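Local coordinates for probable secreted solute-binding lipoprotein (Streptomyces coelicolor, PDB 3I3V) that probably binds a solute outside the cell membrane and hands it to a membrane transporter, at the interface of chains A and B and the interface of chains A and C. Coordinates in Å, arbitrary orientation; residue numbers count along the deposited sequence, not the author numbering. Chains: chain A/B/C, Probable secreted solute-binding lipoprotein.

Contacts 1 and 2 are separate patches of one two-fold symmetric A–B interface, their C-alpha centres about 31 Å apart. Contact 1 uses helix 51-60 of both chains, contact 2 helix 366-377 of chain A (363-376 in chain B) and the loop holding A:Asn170 and B:Asn170, sharing no residue. Contact 3 joins chains A and C through helix 23-36, the loop residues A:Arg312 and C:Arg312 and the start of helix 313-323 in chain C, its C-alpha centre about 39 Å from contact 1 and 49 Å from contact 2. Chain A thus bridges two partners; the structure alone does not show whether the deposited four-copy assembly is physiological.

Contact 1: the interface of chains A and B. Residues chain A 56-57, 60; chain B 56, 59-60, 75, 78-79, 82, 84.
A:Leu60 is the apolar centre, hiding 120 Å² under chain B. Chi1 (-78°) carries CG toward chain B, and chi2 (171°) then directs CD1 and CD2 to different partners. CD1 meets B:Ala84 CB at 3.8 Å and B:Val82 CG2 at 3.9 Å. It also lies against the B:Glu56 carboxylate, nearest OE2 at 3.5 Å, the side chains crossing at about a right angle. CD2 turns toward the aliphatic CG of B:Arg59, while B:Leu60 CD2 packs on A:Leu60 CA at 3.8 Å. One turn back, A:Thr57 places its methyl CG2 crosswise on B:Val82 CG1 at 3.3 Å, tighter than usual van der Waals packing.

Toward the polar rim, the extended B:Glu56 is fixed from its own chain: the indole NE1 of B:Trp79 donates to OE2 at 2.9 Å (151° at H), nearly in the ring plane and on the anti lone pair. At the margin B:Lys75, bent at chi2, chi3 and chi4, brings its ammonium NZ to 3.4 Å from A:Glu56 OE1, a long salt bridge that may also ease repulsion between the A:Glu56 and B:Glu56 carboxylates.

In this patch of the two-fold A–B interface, of unproven biological role, both helices 51-60 meet 3-10 helix 76-78, helix 79-82 and loop residues B:Lys75 and B:Ala84.

Contact 2: the interface of chains A and B. Residues chain A 170, 367, 370-371, 374; chain B 170, 229, 367, 370.
The side chain of B:Gln367 leaves helix 363-376 with CG anti to the backbone N and then bends at chi2 (52°). Its CB lies 3.9 Å from A:Gln367 OE1. Farther out, the amide carbon CD faces A:Gln367 CD at 3.9 Å, where the side chains meet tip to tip with their amide planes almost perpendicular. At the tip the branches part: OE1 sits 2.7 Å from A:Gln367 NE2, but the N-H points elsewhere, so the pair is crowded rather than bonded; NE2 comes alongside the methyl CG2 of A:Ile370 at 3.8 Å, the side chains crossing obliquely. A:Gln367 takes another first torsion, CG anti to the carbonyl carbon, so local two-fold symmetry is broken here.

A:Asn170 and B:Asn170 are better matched. In both, CG is anti to the backbone N (chi1 -162°), and the amides approach tip to tip with planes 50° apart. B:Asn170 ND2 donates to A:Asn170 OD1 at 3.0 Å, and A:Asn170 ND2 returns a bond to B:Asn170 OD1 at 3.1 Å. Each donor stands above the acceptor's carbonyl plane. A:Asn170 OD1 and B:Asn170 OD1 also lie 3.2 Å apart, a clash of two acceptors. Beside them, A:Thr371 CG2 touches B:Thr229 CG2 at 3.6 Å.

This patch of the two-fold A–B interface, whose biological role the structure alone does not show, joins helices 366-377 (A) and 363-376 (B), loop residue B:Thr229 and the loops preceding helix 172-182.

Contact 3: the interface of chains A and C. Residues chain A 32, 35-37, 312; chain C 32, 36, 312-314.
In this member of the bacterial extracellular solute-binding protein family (SBP_bac_1), the contact is built around paired Arg–Glu ion pairs stacked across the boundary.

Within each chain, A:Arg312 or C:Arg312 grips its own A:Glu36 or C:Glu36 end-on with two nitrogens. A:Arg312 NH2 donates to A:Glu36 OE2 at 2.9 Å on the syn lone pair, whereas A:Arg312 NH1 reaches A:Glu36 OE1 at 2.7 Å from above the carboxylate plane. In chain C both bonds use syn lone pairs and lie in the guanidinium plane. C:Asp314 OD2 also takes C:Arg312 NH2 at 2.6 Å, and NE of A:Arg32 and of C:Arg32 makes a salt bridge with OE2 of its own chain's glutamate, so the carboxylate is held from two sides.

Stacking and long salt bridges carry the crossing. The A:Glu36 carboxylate lies flat over the centre of the C:Arg312 guanidinium, CD 3.4 Å above its plane and the planes 13° apart. Conversely, C:Glu36 OE1 sits 3.5 Å above the A:Arg312 guanidinium plane, and its salt bridge to A:Arg312 NH2 is long at 3.6 Å; one of the same length joins C:Arg312 NE and A:Glu36 OE1.

Like charges meet tip to tip: A:Arg312 NH1 and C:Arg312 NH1 are 3.0 Å apart without a bond, a repulsion that the surrounding carboxylates may offset.

Backbone contact comes from the start of helix 313-323, where C:Asp314 N donates a weak, bent hydrogen bond to the carbonyl oxygen A:Glu36 O at 3.3 Å (125° at H), at the end of helix 23-36.

Contact 1: the interface of chains A and B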
loop_
_atom_site.group_PDB
_atom_site.type_symbol
_atom_site.label_atom_id
_atom_site.label_comp_id
_atom_site.label_asym_id
_atom_site.label_seq_id
_atom_site.Cartn_x
_atom_site.Cartn_y
_atom_site.Cartn_z
ATOM N N GLU A 56 2.802 2.856 5.625
ATOM C CA GLU A 56 2.046 2.538 4.415
ATOM C C GLU A 56 2.978 1.977 3.346
ATOM O O GLU A 56 2.584 1.110 2.559
ATOM C CB GLU A 56 1.285 3.774 3.908
ATOM C CG GLU A 56 0.083 4.129 4.789
ATOM C CD GLU A 56 -0.364 5.582 4.664
ATOM O OE1 GLU A 56 0.274 6.363 3.922
ATOM O OE2 GLU A 56 -1.364 5.952 5.321
ATOM N N THR A 57 4.219 2.451 3.334
ATOM C CA THR A 57 5.194 1.959 2.373
ATOM C C THR A 57 5.629 0.526 2.708
ATOM O O THR A 57 5.836 -0.284 1.812
ATOM C CB THR A 57 6.438 2.861 2.319
ATOM O OG1 THR A 57 6.087 4.125 1.740
ATOM C CG2 THR A 57 7.519 2.216 1.482
ATOM N N LEU A 60 3.121 -1.815 1.384
ATOM C CA LEU A 60 3.172 -2.087 -0.054
ATOM C C LEU A 60 4.177 -3.200 -0.318
ATOM O O LEU A 60 3.988 -4.020 -1.216
ATOM C CB LEU A 60 3.599 -0.842 -0.835
ATOM C CG LEU A 60 2.542 0.242 -1.061
ATOM C CD1 LEU A 60 3.202 1.469 -1.652
ATOM C CD2 LEU A 60 1.457 -0.289 -1.981
ATOM N N GLU B 56 -2.658 3.176 -3.583
ATOM C CA GLU B 56 -1.974 2.140 -2.810
ATOM C C GLU B 56 -2.921 1.042 -2.320
ATOM O O GLU B 56 -2.578 -0.143 -2.333
ATOM C CB GLU B 56 -1.235 2.768 -1.620
ATOM C CG GLU B 56 -0.238 3.844 -2.040
ATOM C CD GLU B 56 0.712 4.265 -0.930
ATOM O OE1 GLU B 56 0.298 4.247 0.247
ATOM O OE2 GLU B 56 1.868 4.633 -1.243
ATOM N N ARG B 59 -3.839 -1.191 -5.155
ATOM C CA ARG B 59 -2.622 -1.902 -5.529
ATOM C C ARG B 59 -2.435 -3.172 -4.688
ATOM O O ARG B 59 -2.101 -4.239 -5.212
ATOM C CB ARG B 59 -1.428 -0.948 -5.348
ATOM C CG ARG B 59 -0.068 -1.559 -5.558
ATOM C CD ARG B 59 0.039 -2.264 -6.893
ATOM N NE ARG B 59 1.282 -3.023 -6.950
ATOM C CZ ARG B 59 1.395 -4.228 -7.492
ATOM N NH1 ARG B 59 0.338 -4.822 -8.035
ATOM N NH2 ARG B 59 2.565 -4.847 -7.470
ATOM N N LEU B 60 -2.659 -3.046 -3.380
ATOM C CA LEU B 60 -2.538 -4.164 -2.452
ATOM C C LEU B 60 -3.658 -5.161 -2.722
ATOM O O LEU B 60 -3.566 -6.333 -2.363
ATOM C CB LEU B 60 -2.628 -3.657 -1.009
ATOM C CG LEU B 60 -1.431 -2.825 -0.548
ATOM C CD1 LEU B 60 -1.813 -1.965 0.650
ATOM C CD2 LEU B 60 -0.266 -3.768 -0.222
ATOM N N LYS B 75 4.777 10.923 -0.584
ATOM C CA LYS B 75 4.271 9.572 -0.783
ATOM C C LYS B 75 4.670 8.883 -2.099
ATOM O O LYS B 75 5.090 7.728 -2.075
ATOM C CB LYS B 75 2.746 9.556 -0.584
ATOM C CG LYS B 75 2.108 8.177 -0.699
ATOM C CD LYS B 75 1.007 7.965 0.339
ATOM C CE LYS B 75 1.476 6.967 1.392
ATOM N NZ LYS B 75 2.828 7.358 1.938
ATOM N N ALA B 78 8.325 7.213 -2.998
ATOM C CA ALA B 78 8.671 5.865 -2.543
ATOM C C ALA B 78 8.115 4.734 -3.398
ATOM O O ALA B 78 8.518 3.581 -3.251
ATOM C CB ALA B 78 8.202 5.681 -1.108
ATOM N N TRP B 79 7.199 5.062 -4.299
ATOM C CA TRP B 79 6.579 4.061 -5.150
ATOM C C TRP B 79 7.543 3.211 -5.946
ATOM O O TRP B 79 7.454 1.981 -5.935
ATOM C CB TRP B 79 5.596 4.727 -6.119
ATOM C CG TRP B 79 4.313 5.122 -5.469
ATOM C CD1 TRP B 79 3.997 5.003 -4.150
ATOM C CD2 TRP B 79 3.163 5.687 -6.107
ATOM N NE1 TRP B 79 2.728 5.455 -3.921
ATOM C CE2 TRP B 79 2.185 5.881 -5.106
ATOM C CE3 TRP B 79 2.861 6.048 -7.426
ATOM C CZ2 TRP B 79 0.920 6.421 -5.378
ATOM C CZ3 TRP B 79 1.596 6.589 -7.700
ATOM C CH2 TRP B 79 0.645 6.768 -6.677
ATOM N N VAL B 82 9.625 0.506 -3.877
ATOM C CA VAL B 82 8.833 -0.616 -3.379
ATOM C C VAL B 82 8.154 -1.350 -4.521
ATOM O O VAL B 82 7.499 -2.364 -4.310
ATOM C CB VAL B 82 7.733 -0.176 -2.374
ATOM C CG1 VAL B 82 8.369 0.402 -1.135
ATOM C CG2 VAL B 82 6.794 0.827 -3.025
ATOM N N ALA B 84 5.617 -0.273 -6.350
ATOM C CA ALA B 84 4.172 -0.035 -6.457
ATOM C C ALA B 84 3.885 0.468 -7.867
ATOM O O ALA B 84 2.803 0.262 -8.419
ATOM C CB ALA B 84 3.724 1.001 -5.430
#

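Contact 2: the interface of chains A and B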
loop_
_atom_site.group_PDB
_atom_site.type_symbol
_atom_site.label_atom_id
_atom_site.label_comp_id
_atom_site.label_asym_id
_atom_site.label_seq_id
_atom_site.Cartn_x
_atom_site.Cartn_y
_atom_site.Cartn_z
ATOM N N ASN A 170 0.623 32.499 16.154
ATOM C CA ASN A 170 0.925 32.080 14.792
ATOM C C ASN A 170 1.253 30.605 14.599
ATOM O O ASN A 170 1.945 30.250 13.649
ATOM C CB ASN A 170 2.052 32.932 14.194
ATOM C CG ASN A 170 2.097 32.839 12.675
ATOM O OD1 ASN A 170 1.058 32.697 12.027
ATOM N ND2 ASN A 170 3.284 32.931 12.102
ATOM N N GLN A 367 -3.353 23.727 7.679
ATOM C CA GLN A 367 -2.402 24.831 7.582
ATOM C C GLN A 367 -3.086 26.188 7.431
ATOM O O GLN A 367 -2.719 27.147 8.110
ATOM C CB GLN A 367 -1.425 24.618 6.427
ATOM C CG GLN A 367 -0.500 23.438 6.627
ATOM C CD GLN A 367 0.863 23.635 5.970
ATOM O OE1 GLN A 367 1.646 22.690 5.847
ATOM N NE2 GLN A 367 1.154 24.870 5.557
ATOM N N ILE A 370 -4.252 27.657 10.553
ATOM C CA ILE A 370 -3.212 28.247 11.399
ATOM C C ILE A 370 -3.054 29.705 10.952
ATOM O O ILE A 370 -2.987 30.627 11.769
ATOM C CB ILE A 370 -1.833 27.541 11.212
ATOM C CG1 ILE A 370 -1.914 26.073 11.637
ATOM C CG2 ILE A 370 -0.763 28.267 12.018
ATOM C CD1 ILE A 370 -2.058 25.861 13.114
ATOM N N THR A 371 -2.989 29.895 9.638
ATOM C CA THR A 371 -2.833 31.222 9.061
ATOM C C THR A 371 -3.998 32.126 9.460
ATOM O O THR A 371 -3.788 33.260 9.884
ATOM C CB THR A 371 -2.733 31.134 7.526
ATOM O OG1 THR A 371 -1.630 30.287 7.171
ATOM C CG2 THR A 371 -2.519 32.504 6.924
ATOM N N SER A 374 -3.643 33.522 13.085
ATOM C CA SER A 374 -2.755 34.657 13.279
ATOM C C SER A 374 -3.505 35.951 12.951
ATOM O O SER A 374 -3.489 36.908 13.730
ATOM C CB SER A 374 -1.531 34.509 12.375
ATOM O OG SER A 374 -0.686 35.640 12.475
ATOM N N ASN B 170 3.096 35.196 5.684
ATOM C CA ASN B 170 2.638 34.153 6.594
ATOM C C ASN B 170 2.131 32.870 5.961
ATOM O O ASN B 170 1.391 32.126 6.591
ATOM C CB ASN B 170 1.570 34.705 7.547
ATOM C CG ASN B 170 1.377 33.825 8.773
ATOM O OD1 ASN B 170 2.261 33.059 9.129
ATOM N ND2 ASN B 170 0.233 33.946 9.427
ATOM N N THR B 229 -0.827 37.012 3.156
ATOM C CA THR B 229 -1.040 35.715 2.530
ATOM C C THR B 229 -1.105 35.886 1.026
ATOM O O THR B 229 -0.960 36.994 0.513
ATOM C CB THR B 229 -2.376 35.084 2.960
ATOM O OG1 THR B 229 -3.447 35.782 2.319
ATOM C CG2 THR B 229 -2.560 35.185 4.470
ATOM N N GLN B 367 4.968 23.053 7.804
ATOM C CA GLN B 367 4.228 24.102 8.501
ATOM C C GLN B 367 5.156 24.946 9.372
ATOM O O GLN B 367 5.047 26.169 9.389
ATOM C CB GLN B 367 3.100 23.497 9.351
ATOM C CG GLN B 367 2.259 24.517 10.117
ATOM C CD GLN B 367 1.721 25.634 9.230
ATOM O OE1 GLN B 367 1.130 25.381 8.177
ATOM N NE2 GLN B 367 1.919 26.881 9.660
ATOM N N ILE B 370 6.985 27.648 7.534
ATOM C CA ILE B 370 6.186 28.811 7.164
ATOM C C ILE B 370 6.090 29.777 8.341
ATOM O O ILE B 370 6.113 30.995 8.176
ATOM C CB ILE B 370 4.775 28.356 6.729
ATOM C CG1 ILE B 370 4.888 27.579 5.413
ATOM C CG2 ILE B 370 3.827 29.551 6.613
ATOM C CD1 ILE B 370 3.590 26.979 4.916
#

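Contact 3: the interface of chains A and C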
loop_
_atom_site.group_PDB
_atom_site.type_symbol
_atom_site.label_atom_id
_atom_site.label_comp_id
_atom_site.label_asym_id
_atom_site.label_seq_id
_atom_site.Cartn_x
_atom_site.Cartn_y
_atom_site.Cartn_z
ATOM N N ARG A 32 11.621 -4.354 30.510
ATOM C CA ARG A 32 10.935 -5.036 31.599
ATOM C C ARG A 32 10.193 -6.241 30.997
ATOM O O ARG A 32 10.258 -7.348 31.535
ATOM C CB ARG A 32 9.941 -4.078 32.265
ATOM C CG ARG A 32 9.674 -4.359 33.739
ATOM C CD ARG A 32 8.824 -5.590 33.912
ATOM N NE ARG A 32 8.981 -6.219 35.222
ATOM C CZ ARG A 32 10.132 -6.698 35.689
ATOM N NH1 ARG A 32 11.231 -6.610 34.954
ATOM N NH2 ARG A 32 10.185 -7.297 36.875
ATOM N N GLU A 35 12.396 -9.069 30.511
ATOM C CA GLU A 35 12.806 -9.769 31.727
ATOM C C GLU A 35 11.701 -10.726 32.174
ATOM O O GLU A 35 11.976 -11.792 32.733
ATOM C CB GLU A 35 13.100 -8.782 32.865
ATOM C CG GLU A 35 14.351 -7.940 32.677
ATOM C CD GLU A 35 14.640 -7.054 33.882
ATOM O OE1 GLU A 35 13.828 -6.149 34.177
ATOM O OE2 GLU A 35 15.680 -7.263 34.537
ATOM N N GLU A 36 10.449 -10.339 31.932
ATOM C CA GLU A 36 9.303 -11.160 32.317
ATOM C C GLU A 36 9.098 -12.326 31.363
ATOM O O GLU A 36 8.485 -13.331 31.719
ATOM C CB GLU A 36 8.030 -10.308 32.356
ATOM C CG GLU A 36 7.823 -9.557 33.645
ATOM C CD GLU A 36 6.648 -8.603 33.574
ATOM O OE1 GLU A 36 5.684 -8.889 32.824
ATOM O OE2 GLU A 36 6.685 -7.575 34.280
ATOM N N ASN A 37 9.606 -12.178 30.145
ATOM C CA ASN A 37 9.482 -13.217 29.134
ATOM C C ASN A 37 10.839 -13.442 28.474
ATOM O O ASN A 37 11.113 -12.927 27.388
ATOM C CB ASN A 37 8.447 -12.808 28.094
ATOM C CG ASN A 37 7.110 -12.497 28.710
ATOM O OD1 ASN A 37 6.873 -11.390 29.191
ATOM N ND2 ASN A 37 6.230 -13.483 28.720
ATOM N N ARG A 312 -1.215 -3.595 31.649
ATOM C CA ARG A 312 -1.171 -3.918 33.072
ATOM C C ARG A 312 -1.108 -2.646 33.917
ATOM O O ARG A 312 -0.361 -1.720 33.603
ATOM C CB ARG A 312 0.022 -4.830 33.375
ATOM C CG ARG A 312 -0.343 -6.010 34.269
ATOM C CD ARG A 312 0.793 -7.007 34.376
ATOM N NE ARG A 312 2.008 -6.367 34.862
ATOM C CZ ARG A 312 3.223 -6.852 34.661
ATOM N NH1 ARG A 312 3.378 -7.983 33.989
ATOM N NH2 ARG A 312 4.280 -6.201 35.120
ATOM N N ARG C 32 5.364 -9.453 45.546
ATOM C CA ARG C 32 5.613 -8.781 44.269
ATOM C C ARG C 32 4.271 -8.532 43.569
ATOM O O ARG C 32 4.029 -7.457 43.020
ATOM C CB ARG C 32 6.539 -9.640 43.387
ATOM C CG ARG C 32 7.328 -8.869 42.309
ATOM C CD ARG C 32 6.427 -8.267 41.238
ATOM N NE ARG C 32 7.155 -7.532 40.198
ATOM C CZ ARG C 32 7.866 -6.423 40.403
ATOM N NH1 ARG C 32 7.961 -5.904 41.618
ATOM N NH2 ARG C 32 8.475 -5.822 39.391
ATOM N N GLU C 36 2.828 -5.063 42.232
ATOM C CA GLU C 36 2.353 -4.833 40.870
ATOM C C GLU C 36 0.853 -4.553 40.840
ATOM O O GLU C 36 0.292 -4.206 39.797
ATOM C CB GLU C 36 2.626 -6.056 39.992
ATOM C CG GLU C 36 4.071 -6.240 39.542
ATOM C CD GLU C 36 4.249 -7.491 38.690
ATOM O OE1 GLU C 36 3.260 -7.940 38.066
ATOM O OE2 GLU C 36 5.375 -8.018 38.633
ATOM N N ARG C 312 3.570 -16.528 34.884
ATOM C CA ARG C 312 4.541 -15.751 34.105
ATOM C C ARG C 312 5.886 -16.485 34.128
ATOM O O ARG C 312 6.391 -16.820 35.204
ATOM C CB ARG C 312 4.699 -14.353 34.719
ATOM C CG ARG C 312 4.831 -13.232 33.707
ATOM C CD ARG C 312 4.461 -11.904 34.354
ATOM N NE ARG C 312 5.463 -11.444 35.311
ATOM C CZ ARG C 312 5.262 -10.470 36.191
ATOM N NH1 ARG C 312 4.086 -9.848 36.252
ATOM N NH2 ARG C 312 6.243 -10.097 37.000
ATOM N N PRO C 313 6.482 -16.746 32.946
ATOM C CA PRO C 313 7.774 -17.452 32.900
ATOM C C PRO C 313 8.670 -16.861 33.978
ATOM O O PRO C 313 9.425 -17.539 34.671
ATOM C CB PRO C 313 8.258 -17.162 31.481
ATOM C CG PRO C 313 6.978 -17.179 30.690
ATOM C CD PRO C 313 6.045 -16.361 31.588
ATOM N N ASP C 314 8.516 -15.559 34.102
ATOM C CA ASP C 314 9.194 -14.716 35.063
ATOM C C ASP C 314 9.163 -15.324 36.482
ATOM O O ASP C 314 10.201 -15.578 37.099
ATOM C CB ASP C 314 8.462 -13.370 35.030
ATOM C CG ASP C 314 8.956 -12.421 36.052
ATOM O OD1 ASP C 314 10.183 -12.236 36.123
ATOM O OD2 ASP C 314 8.127 -11.851 36.781
#